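Local coordinates for hypothetical protein TTHA1785 (Thermus thermophilus, PDB 2EPG), which probably joins RNA ends as a GTP-dependent, manganese-requiring ligase of the RtcB family, at residues A[29-34]-A[64-69]. Numbering follows the deposited sequence.
Sequences KMRVDA and PGIVEP
Two loops that lead into the parallel strands 34-37 and 70-73 of this RtcB-family fold pack together before the strands pair, with helices 40-48 and 52-60 in the connection between them. V32, E68 and R31 bury the most surface. The V32 side chain points into 64-69 and fits between I66 and E68: CG2, in the crowded position between backbone N and carbonyl carbon, meets I66 CG2 at 3.7 Å, while CB and CG1 lie against the E68 methylene CB. E68 runs past V32 in the opposite direction, its CG anti to the backbone N (chi1 -172°) and the chain extended. This carries the carboxylate to the backbone of D33, where OE2 accepts a nearly straight hydrogen bond from D33 N (2.7 Å, 169°) through its anti lone pair. E68 OE2 also sits over the face of the D33 carboxylate, 3.6 Å from OD2, the two planes nearly parallel (18° apart); a salt bridge from R23 to OD2 and a hydrogen bond from R26 N to OD1 would ease the repulsion. D33 O comes within 3.2 Å of CA of P69, which follows a cis peptide. R31, extended from CG to NE, gives its NE proton to T62 O and crosses P64 obliquely, one guanidinium face over P64 CA. A water links the segments here, accepting from G65 N at 2.8 Å and weakly from R31 NH2 at 3.2 Å.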
loop_
_atom_site.group_PDB
_atom_site.type_symbol
_atom_site.label_atom_id
_atom_site.label_comp_id
_atom_site.label_asym_id
_atom_site.label_seq_id
_atom_site.Cartn_x
_atom_site.Cartn_y
_atom_site.Cartn_z
ATOM N N LYS A 29 7.613 -5.425 29.155
ATOM C CA LYS A 29 6.173 -5.390 28.936
ATOM C C LYS A 29 5.714 -6.138 27.674
ATOM O O LYS A 29 4.514 -6.298 27.441
ATOM C CB LYS A 29 5.698 -3.939 28.849
ATOM C CG LYS A 29 6.407 -2.974 29.789
ATOM C CD LYS A 29 5.496 -2.422 30.883
ATOM C CE LYS A 29 5.221 -3.469 31.954
ATOM N NZ LYS A 29 4.603 -2.856 33.176
HETATM N N MSE A 30 6.667 -6.591 26.868
HETATM C CA MSE A 30 6.343 -7.297 25.642
HETATM C C MSE A 30 5.558 -8.560 25.931
HETATM O O MSE A 30 5.924 -9.348 26.808
HETATM C CB MSE A 30 7.618 -7.626 24.878
HETATM C CG MSE A 30 8.302 -6.408 24.326
HETATM SE SE MSE A 30 10.028 -6.832 23.610
HETATM C CE MSE A 30 9.459 -7.695 21.956
ATOM N N ARG A 31 4.469 -8.744 25.197
ATOM C CA ARG A 31 3.624 -9.918 25.369
ATOM C C ARG A 31 4.096 -11.059 24.476
ATOM O O ARG A 31 3.829 -12.225 24.754
ATOM C CB ARG A 31 2.171 -9.570 25.046
ATOM C CG ARG A 31 1.569 -8.551 26.014
ATOM C CD ARG A 31 0.196 -8.096 25.561
ATOM N NE ARG A 31 -0.381 -7.080 26.441
ATOM C CZ ARG A 31 -1.289 -7.332 27.383
ATOM N NH1 ARG A 31 -1.759 -6.348 28.133
ATOM N NH2 ARG A 31 -1.732 -8.569 27.572
ATOM N N VAL A 32 4.806 -10.705 23.408
ATOM C CA VAL A 32 5.314 -11.676 22.452
ATOM C C VAL A 32 6.660 -11.193 21.941
ATOM O O VAL A 32 7.078 -10.071 22.229
ATOM C CB VAL A 32 4.372 -11.810 21.213
ATOM C CG1 VAL A 32 2.991 -12.306 21.629
ATOM C CG2 VAL A 32 4.229 -10.442 20.532
ATOM N N ASP A 33 7.332 -12.062 21.195
ATOM C CA ASP A 33 8.595 -11.733 20.566
ATOM C C ASP A 33 8.277 -10.779 19.404
ATOM O O ASP A 33 7.135 -10.691 18.943
ATOM C CB ASP A 33 9.239 -12.972 19.919
ATOM C CG ASP A 33 9.757 -13.990 20.923
ATOM O OD1 ASP A 33 9.941 -13.645 22.107
ATOM O OD2 ASP A 33 10.001 -15.149 20.501
ATOM N N ALA A 34 9.298 -10.087 18.924
ATOM C CA ALA A 34 9.165 -9.246 17.755
ATOM C C ALA A 34 10.178 -9.849 16.771
ATOM O O ALA A 34 11.181 -10.439 17.188
ATOM C CB ALA A 34 9.538 -7.812 18.073
ATOM N N PRO A 64 -2.465 -5.576 23.906
ATOM C CA PRO A 64 -3.350 -6.719 24.185
ATOM C C PRO A 64 -3.777 -7.531 22.969
ATOM O O PRO A 64 -4.126 -6.972 21.933
ATOM C CB PRO A 64 -4.558 -6.071 24.874
ATOM C CG PRO A 64 -4.040 -4.772 25.381
ATOM C CD PRO A 64 -3.137 -4.317 24.273
ATOM N N GLY A 65 -3.762 -8.854 23.118
ATOM C CA GLY A 65 -4.170 -9.734 22.032
ATOM C C GLY A 65 -3.250 -9.757 20.823
ATOM O O GLY A 65 -3.637 -10.242 19.756
ATOM N N ILE A 66 -2.037 -9.230 20.951
ATOM C CA ILE A 66 -1.154 -9.267 19.801
ATOM C C ILE A 66 -0.761 -10.718 19.544
ATOM O O ILE A 66 -0.609 -11.491 20.478
ATOM C CB ILE A 66 0.112 -8.423 20.005
ATOM C CG1 ILE A 66 0.972 -8.499 18.740
ATOM C CG2 ILE A 66 0.886 -8.898 21.239
ATOM C CD1 ILE A 66 1.833 -7.313 18.545
ATOM N N VAL A 67 -0.628 -11.075 18.271
ATOM C CA VAL A 67 -0.247 -12.428 17.877
ATOM C C VAL A 67 1.256 -12.423 17.591
ATOM O O VAL A 67 1.766 -11.536 16.897
ATOM C CB VAL A 67 -1.035 -12.877 16.613
ATOM C CG1 VAL A 67 -0.625 -14.301 16.181
ATOM C CG2 VAL A 67 -2.549 -12.818 16.898
ATOM N N GLU A 68 1.972 -13.395 18.147
ATOM C CA GLU A 68 3.410 -13.473 17.942
ATOM C C GLU A 68 3.752 -13.828 16.493
ATOM O O GLU A 68 3.160 -14.741 15.915
ATOM C CB GLU A 68 4.017 -14.524 18.883
ATOM C CG GLU A 68 5.537 -14.545 18.887
ATOM C CD GLU A 68 6.086 -15.308 20.087
ATOM O OE1 GLU A 68 6.084 -16.560 20.056
ATOM O OE2 GLU A 68 6.498 -14.652 21.069
ATOM N N PRO A 69 4.717 -13.106 15.886
ATOM C CA PRO A 69 5.456 -12.007 16.509
ATOM C C PRO A 69 5.053 -10.670 15.904
ATOM O O PRO A 69 4.444 -10.630 14.837
ATOM C CB PRO A 69 6.891 -12.330 16.145
ATOM C CG PRO A 69 6.726 -12.737 14.671
ATOM C CD PRO A 69 5.441 -13.613 14.702
HETATM O O HOH W 1 -2.515 -10.443 25.118
#